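Local coordinates for protein putative aldehyde dehydrogenase AldY (Bacillus subtilis, PDB 4DNG) that probably oxidises aldehydes to carboxylates with NAD+ as the electron acceptor and may protect the cell against stress from ethanol and related compounds, at residues Ser20-Asp25 with Ala38-Gly43; Gln73-Tyr78 with Glu195-Pro200. One frame throughout, in Å; residues are numbered along the deposited sequence.

Contact 1: residues Ser20-Asp25 with Ala38-Gly43; sequences SGRTED and ASLATG
Glu24 and Ala38 face each other as the hydrogen-bonded pair of an antiparallel beta hairpin, strands 23-27 and 34-39, in the N-terminal part of this aldehyde dehydrogenase. Backbone bonds do most of the joining. Glu24 N gives to Ala38 O and Ala38 N gives back to Glu24 O, each at 2.9 Å, and past the non-hydrogen-bonded pair Thr23-Ser39 the pattern carries on with Leu40 N to Arg22 O at 3.1 Å. Between the bonds Thr23 CA sits 3.3 Å from Ala38 O, a CA-H...O contact.

Beyond the paired strands the grip is lighter. Leu40 O takes two weak bonds, from Ser20 N at 3.4 Å and from Ser20 OG, while the same hydroxyl accepts from Arg22 N at 3.0 Å and so closes an ST turn. An alanine here in place of Ser20 would probably leave the Arg22 N-H without its acceptor, cost Leu40 O one of its weak donors and leave the turn freer to move.

Apolar contact is centred on Leu40, whose side chain covers the Arg22 backbone, with CG against its carbonyl, and crosses the arginine chain obliquely. Thr42 CG2 packs on Ser20 N and CA.

Charge leads away from the hairpin: the Arg22 guanidinium forms salt bridges with Asp210 and Glu213, and Glu24 OE2 bonds Gln181. Those two acids probably fix the planar group, and Leu40 CD1 lies over one of its faces, offset toward the rim and 3.5 Å from Arg22 NH1.

Contact 2: residues Gln73-Tyr78 with Glu195-Pro200; sequences QKARGY and EHAGLP
Tyr78 and His196 meet where helix 65-81 packs against the C-terminal end of helix 183-196, a helix-to-helix-end contact well away from the predicted catalytic residues and the probable NAD site. The histidine sits on the last turn of its helix. From its backbone the side chain reaches out with CG anti to N (chi1 177°), which puts CG against Tyr78 CD2. His196 CB comes first, 3.8 Å from Tyr78 CD2. His196 CG is the closest atom, 3.5 Å from that same carbon, which lies over one face of the imidazole, offset toward its rim. Of the two ring atoms bonded to CG, ND1 stays near Tyr78 CD2, whereas His196 CD2 reaches Tyr78 CB at 3.9 Å and has Lys74 O near the plane of the ring, at its edge. The ring planes stand 51° apart, with centroids 5.1 Å from one another, neither stacked nor edge-to-face.

One residue on, Ala197 is the first to leave helical geometry. Its methyl drops onto the opposing helix, 3.6 Å from Lys74 CB and equally near Ala75 N, with Ala75 CB at 4.3 Å. Lys74 contributes the root of its side chain here, and its amine leads away from the contact. Directly after Ala197 the helix closes in a Schellman motif: Gly198, at positive phi, takes the C-prime position, with its N bonded to Glu195 O and Leu199 N bonded to Phe194 O.

No hydrogen bond links the two segments. The tyrosine hydroxyl is held instead by Lys192, one turn back on the helix that carries His196, so the phenol bonds to that helix while its CD2 packs on the imidazole. What joins the segments is therefore van der Waals packing, which implies cohesion governed by shape and burial, and the polar bond of Tyr78 goes to Lys192, outside them.

How the contacts relate
Contact 1 and contact 2 follow one another along the chain and do not touch; their centres lie 27 Å apart and their nearest atoms about 16 Å. They share no helix or strand. Contact 1 is the more open of the two, a local pairing of neighbouring strands only partly buried, whereas contact 2 is largely buried and brings together segments 117 residues apart in sequence, though His196 and Lys74 remain exposed at its margin. Chemistry follows place: 20-25 with 38-43 is knit by backbone hydrogen bonds and flanked by charged groups bonded to other parts of the chain, while 73-78 with 195-200 relies on van der Waals packing, with no hydrogen bond between the segments.

Contact 1: residues Ser20-Asp25 with Ala38-Gly43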
ATOM      1  N   SER A  20     -28.086  20.179   3.324  1.00 72.07           N
ATOM      2  CA  SER A  20     -28.330  19.479   4.585  1.00 65.68           C
ATOM      3  C   SER A  20     -29.160  20.288   5.562  1.00 68.40           C
ATOM      4  O   SER A  20     -29.624  19.755   6.568  1.00 73.07           O
ATOM      5  CB  SER A  20     -27.002  19.140   5.253  1.00 66.50           C
ATOM      6  OG  SER A  20     -26.605  20.164   6.157  1.00 64.60           O
ATOM      7  N   GLY A  21     -29.314  21.577   5.278  1.00 67.47           N
ATOM      8  CA  GLY A  21     -29.993  22.504   6.170  1.00 66.44           C
ATOM      9  C   GLY A  21     -29.042  23.205   7.122  1.00 70.88           C
ATOM     10  O   GLY A  21     -29.302  24.320   7.560  1.00 77.37           O
ATOM     11  N   ARG A  22     -27.929  22.553   7.430  1.00 71.88           N
ATOM     12  CA  ARG A  22     -27.021  23.015   8.481  1.00 72.26           C
ATOM     13  C   ARG A  22     -25.974  23.937   7.886  1.00 68.68           C
ATOM     14  O   ARG A  22     -25.653  23.848   6.696  1.00 67.94           O
ATOM     15  CB  ARG A  22     -26.332  21.820   9.182  1.00 65.78           C
ATOM     16  CG  ARG A  22     -27.211  21.035  10.162  1.00 64.32           C
ATOM     17  CD  ARG A  22     -26.374  20.315  11.236  1.00 65.62           C
ATOM     18  NE  ARG A  22     -25.508  19.357  10.585  1.00 67.28           N
ATOM     19  CZ  ARG A  22     -24.191  19.304  10.685  1.00 72.01           C
ATOM     20  NH1 ARG A  22     -23.523  20.109  11.511  1.00 66.08           N
ATOM     21  NH2 ARG A  22     -23.555  18.384   9.972  1.00 74.73           N
ATOM     22  N   THR A  23     -25.441  24.828   8.711  1.00 67.00           N
ATOM     23  CA  THR A  23     -24.400  25.733   8.256  1.00 67.22           C
ATOM     24  C   THR A  23     -23.363  25.923   9.346  1.00 76.34           C
ATOM     25  O   THR A  23     -23.622  25.651  10.516  1.00 81.58           O
ATOM     26  CB  THR A  23     -24.942  27.116   7.919  1.00 65.99           C
ATOM     27  OG1 THR A  23     -25.327  27.746   9.134  1.00 70.49           O
ATOM     28  CG2 THR A  23     -26.151  27.041   6.985  1.00 69.78           C
ATOM     29  N   GLU A  24     -22.185  26.388   8.949  1.00 76.08           N
ATOM     30  CA  GLU A  24     -21.131  26.680   9.883  1.00 69.13           C
ATOM     31  C   GLU A  24     -20.446  27.969   9.514  1.00 72.27           C
ATOM     32  O   GLU A  24     -20.106  28.201   8.350  1.00 75.06           O
ATOM     33  CB  GLU A  24     -20.100  25.568   9.878  1.00 70.22           C
ATOM     34  CG  GLU A  24     -18.946  25.849  10.820  1.00 70.61           C
ATOM     35  CD  GLU A  24     -18.433  24.607  11.503  1.00 78.07           C
ATOM     36  OE1 GLU A  24     -19.057  23.534  11.349  1.00 78.19           O
ATOM     37  OE2 GLU A  24     -17.407  24.708  12.209  1.00 84.96           O
ATOM     38  N   ASP A  25     -20.235  28.802  10.523  1.00 71.20           N
ATOM     39  CA  ASP A  25     -19.473  30.009  10.352  1.00 67.62           C
ATOM     40  C   ASP A  25     -17.981  29.690  10.349  1.00 70.46           C
ATOM     41  O   ASP A  25     -17.459  29.052  11.292  1.00 70.41           O
ATOM     42  CB  ASP A  25     -19.825  30.985  11.470  1.00 69.38           C
ATOM     43  CG  ASP A  25     -21.265  31.447  11.403  1.00 80.59           C
ATOM     44  OD1 ASP A  25     -21.945  31.171  10.383  1.00 87.63           O
ATOM     45  OD2 ASP A  25     -21.723  32.081  12.374  1.00 85.42           O
ATOM     46  N   ALA A  38     -20.872  28.814   5.651  1.00 67.03           N
ATOM     47  CA  ALA A  38     -20.918  27.825   4.595  1.00 72.84           C
ATOM     48  C   ALA A  38     -21.985  26.803   4.921  1.00 74.30           C
ATOM     49  O   ALA A  38     -22.069  26.322   6.062  1.00 75.94           O
ATOM     50  CB  ALA A  38     -19.563  27.160   4.415  1.00 69.25           C
ATOM     51  N   SER A  39     -22.799  26.496   3.918  1.00 67.03           N
ATOM     52  CA  SER A  39     -23.804  25.444   4.004  1.00 69.11           C
ATOM     53  C   SER A  39     -23.136  24.091   3.780  1.00 76.17           C
ATOM     54  O   SER A  39     -22.290  23.941   2.885  1.00 78.86           O
ATOM     55  CB  SER A  39     -24.883  25.659   2.954  1.00 65.84           C
ATOM     56  OG  SER A  39     -24.329  25.517   1.665  1.00 65.76           O
ATOM     57  N   LEU A  40     -23.544  23.114   4.587  1.00 70.13           N
ATOM     58  CA  LEU A  40     -22.911  21.807   4.637  1.00 64.21           C
ATOM     59  C   LEU A  40     -23.570  20.855   3.653  1.00 66.26           C
ATOM     60  O   LEU A  40     -24.785  20.681   3.666  1.00 67.11           O
ATOM     61  CB  LEU A  40     -23.013  21.251   6.060  1.00 59.02           C
ATOM     62  CG  LEU A  40     -22.353  22.167   7.092  1.00 57.50           C
ATOM     63  CD1 LEU A  40     -22.448  21.596   8.505  1.00 54.17           C
ATOM     64  CD2 LEU A  40     -20.903  22.403   6.684  1.00 56.21           C
ATOM     65  N   ALA A  41     -22.766  20.233   2.804  1.00 61.32           N
ATOM     66  CA  ALA A  41     -23.275  19.305   1.803  1.00 63.59           C
ATOM     67  C   ALA A  41     -23.640  17.966   2.457  1.00 69.72           C
ATOM     68  O   ALA A  41     -23.180  17.669   3.563  1.00 72.25           O
ATOM     69  CB  ALA A  41     -22.237  19.108   0.718  1.00 61.85           C
ATOM     70  N   THR A  42     -24.449  17.155   1.777  1.00 70.92           N
ATOM     71  CA  THR A  42     -24.990  15.934   2.393  1.00 74.14           C
ATOM     72  C   THR A  42     -24.314  14.686   1.909  1.00 67.64           C
ATOM     73  O   THR A  42     -23.677  14.683   0.837  1.00 67.46           O
ATOM     74  CB  THR A  42     -26.468  15.705   2.034  1.00 75.81           C
ATOM     75  OG1 THR A  42     -26.556  15.334   0.656  1.00 78.78           O
ATOM     76  CG2 THR A  42     -27.284  16.947   2.283  1.00 78.12           C
ATOM     77  N   GLY A  43     -24.503  13.611   2.676  1.00 59.12           N
ATOM     78  CA  GLY A  43     -24.182  12.258   2.201  1.00 56.40           C
ATOM     79  C   GLY A  43     -24.554  12.006   0.745  1.00 59.46           C
ATOM     80  O   GLY A  43     -23.707  11.585  -0.053  1.00 62.01           O
TER

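Contact 2: residues Gln73-Tyr78 with Glu195-Pro200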
ATOM      1  N   GLN A  73      -0.409  25.040 -15.420  1.00 83.09           N
ATOM      2  CA  GLN A  73       0.221  26.334 -15.622  1.00 80.73           C
ATOM      3  C   GLN A  73      -0.748  27.443 -15.251  1.00 79.96           C
ATOM      4  O   GLN A  73      -0.430  28.277 -14.404  1.00 78.94           O
ATOM      5  CB  GLN A  73       0.711  26.498 -17.064  1.00 96.93           C
ATOM      6  CG  GLN A  73       2.135  26.026 -17.307  1.00105.12           C
ATOM      7  CD  GLN A  73       3.169  27.113 -17.072  1.00110.26           C
ATOM      8  OE1 GLN A  73       3.545  27.408 -15.933  1.00 96.92           O
ATOM      9  NE2 GLN A  73       3.649  27.708 -18.160  1.00128.57           N
ATOM     10  N   LYS A  74      -1.941  27.438 -15.851  1.00 80.16           N
ATOM     11  CA  LYS A  74      -2.925  28.483 -15.560  1.00 75.53           C
ATOM     12  C   LYS A  74      -3.306  28.458 -14.083  1.00 71.43           C
ATOM     13  O   LYS A  74      -3.444  29.511 -13.469  1.00 70.69           O
ATOM     14  CB  LYS A  74      -4.141  28.364 -16.469  1.00 83.28           C
ATOM     15  CG  LYS A  74      -3.797  28.492 -17.953  1.00 93.33           C
ATOM     16  CD  LYS A  74      -4.990  28.926 -18.782  1.00 97.89           C
ATOM     17  CE  LYS A  74      -4.621  29.044 -20.255  1.00103.50           C
ATOM     18  NZ  LYS A  74      -4.656  27.734 -20.969  1.00 98.02           N
ATOM     19  N   ALA A  75      -3.416  27.251 -13.513  1.00 68.89           N
ATOM     20  CA  ALA A  75      -3.632  27.069 -12.074  1.00 66.85           C
ATOM     21  C   ALA A  75      -2.509  27.707 -11.221  1.00 67.48           C
ATOM     22  O   ALA A  75      -2.784  28.605 -10.427  1.00 69.70           O
ATOM     23  CB  ALA A  75      -3.823  25.594 -11.731  1.00 64.13           C
ATOM     24  N   ARG A  76      -1.256  27.282 -11.405  1.00 60.26           N
ATOM     25  CA  ARG A  76      -0.147  27.932 -10.710  1.00 66.46           C
ATOM     26  C   ARG A  76      -0.113  29.431 -10.998  1.00 73.69           C
ATOM     27  O   ARG A  76       0.264  30.223 -10.134  1.00 76.86           O
ATOM     28  CB  ARG A  76       1.206  27.270 -11.032  1.00 70.03           C
ATOM     29  CG  ARG A  76       1.948  27.804 -12.249  1.00 79.22           C
ATOM     30  CD  ARG A  76       2.871  28.958 -11.900  1.00 85.25           C
ATOM     31  NE  ARG A  76       4.139  28.511 -11.323  1.00 88.71           N
ATOM     32  CZ  ARG A  76       5.080  29.334 -10.864  1.00 82.91           C
ATOM     33  NH1 ARG A  76       6.213  28.845 -10.375  1.00 78.22           N
ATOM     34  NH2 ARG A  76       4.891  30.650 -10.896  1.00 73.08           N
ATOM     35  N   GLY A  77      -0.509  29.804 -12.213  1.00 74.22           N
ATOM     36  CA  GLY A  77      -0.546  31.205 -12.625  1.00 78.62           C
ATOM     37  C   GLY A  77      -1.564  32.001 -11.836  1.00 77.20           C
ATOM     38  O   GLY A  77      -1.263  33.097 -11.363  1.00 78.14           O
ATOM     39  N   TYR A  78      -2.767  31.442 -11.688  1.00 76.74           N
ATOM     40  CA  TYR A  78      -3.802  32.056 -10.859  1.00 78.30           C
ATOM     41  C   TYR A  78      -3.300  32.324  -9.427  1.00 71.72           C
ATOM     42  O   TYR A  78      -3.564  33.391  -8.853  1.00 73.99           O
ATOM     43  CB  TYR A  78      -5.079  31.192 -10.826  1.00 75.16           C
ATOM     44  CG  TYR A  78      -6.212  31.803 -10.028  1.00 69.63           C
ATOM     45  CD1 TYR A  78      -6.324  31.598  -8.642  1.00 69.12           C
ATOM     46  CD2 TYR A  78      -7.160  32.607 -10.653  1.00 70.80           C
ATOM     47  CE1 TYR A  78      -7.356  32.184  -7.912  1.00 73.98           C
ATOM     48  CE2 TYR A  78      -8.202  33.182  -9.943  1.00 71.36           C
ATOM     49  CZ  TYR A  78      -8.302  32.973  -8.583  1.00 78.91           C
ATOM     50  OH  TYR A  78      -9.349  33.566  -7.918  1.00 86.74           O
ATOM     51  N   GLU A 195     -10.674  25.950 -11.957  1.00 64.01           N
ATOM     52  CA  GLU A 195     -11.754  26.421 -12.791  1.00 66.76           C
ATOM     53  C   GLU A 195     -11.194  27.490 -13.727  1.00 79.00           C
ATOM     54  O   GLU A 195     -11.410  27.450 -14.948  1.00 86.67           O
ATOM     55  CB  GLU A 195     -12.910  26.975 -11.948  1.00 70.60           C
ATOM     56  CG  GLU A 195     -13.746  28.013 -12.700  1.00 78.83           C
ATOM     57  CD  GLU A 195     -14.976  28.443 -11.949  1.00 86.61           C
ATOM     58  OE1 GLU A 195     -14.821  28.932 -10.815  1.00 89.36           O
ATOM     59  OE2 GLU A 195     -16.089  28.308 -12.505  1.00 94.39           O
ATOM     60  N   HIS A 196     -10.458  28.439 -13.160  1.00 77.47           N
ATOM     61  CA  HIS A 196      -9.830  29.479 -13.966  1.00 78.80           C
ATOM     62  C   HIS A 196      -9.052  28.847 -15.094  1.00 81.84           C
ATOM     63  O   HIS A 196      -8.964  29.395 -16.184  1.00 94.57           O
ATOM     64  CB  HIS A 196      -8.928  30.321 -13.079  1.00 78.01           C
ATOM     65  CG  HIS A 196      -8.172  31.388 -13.815  1.00 88.42           C
ATOM     66  ND1 HIS A 196      -8.720  32.582 -14.128  1.00 89.15           N
ATOM     67  CD2 HIS A 196      -6.867  31.410 -14.304  1.00 91.93           C
ATOM     68  CE1 HIS A 196      -7.813  33.326 -14.774  1.00 92.45           C
ATOM     69  NE2 HIS A 196      -6.678  32.608 -14.880  1.00 92.15           N
ATOM     70  N   ALA A 197      -8.512  27.659 -14.842  1.00 74.29           N
ATOM     71  CA  ALA A 197      -7.593  27.005 -15.761  1.00 73.42           C
ATOM     72  C   ALA A 197      -8.285  26.122 -16.805  1.00 71.10           C
ATOM     73  O   ALA A 197      -7.620  25.406 -17.561  1.00 73.22           O
ATOM     74  CB  ALA A 197      -6.557  26.199 -14.974  1.00 71.89           C
ATOM     75  N   GLY A 198      -9.611  26.177 -16.860  1.00 71.47           N
ATOM     76  CA  GLY A 198     -10.386  25.373 -17.822  1.00 66.35           C
ATOM     77  C   GLY A 198     -10.307  23.865 -17.582  1.00 74.63           C
ATOM     78  O   GLY A 198     -10.429  23.070 -18.530  1.00 83.67           O
ATOM     79  N   LEU A 199     -10.097  23.456 -16.328  1.00 67.56           N
ATOM     80  CA  LEU A 199     -10.176  22.033 -15.992  1.00 67.12           C
ATOM     81  C   LEU A 199     -11.625  21.586 -16.196  1.00 71.37           C
ATOM     82  O   LEU A 199     -12.541  22.215 -15.667  1.00 76.96           O
ATOM     83  CB  LEU A 199      -9.723  21.775 -14.549  1.00 62.14           C
ATOM     84  CG  LEU A 199      -9.848  20.369 -13.971  1.00 64.96           C
ATOM     85  CD1 LEU A 199      -8.682  19.498 -14.412  1.00 66.70           C
ATOM     86  CD2 LEU A 199      -9.916  20.421 -12.453  1.00 67.83           C
ATOM     87  N   PRO A 200     -11.837  20.506 -16.969  1.00 72.71           N
ATOM     88  CA  PRO A 200     -13.186  19.958 -17.218  1.00 76.46           C
ATOM     89  C   PRO A 200     -14.013  19.726 -15.940  1.00 75.74           C
ATOM     90  O   PRO A 200     -13.467  19.336 -14.891  1.00 72.75           O
ATOM     91  CB  PRO A 200     -12.891  18.617 -17.908  1.00 71.87           C
ATOM     92  CG  PRO A 200     -11.573  18.836 -18.579  1.00 72.53           C
ATOM     93  CD  PRO A 200     -10.791  19.670 -17.590  1.00 72.60           C
TER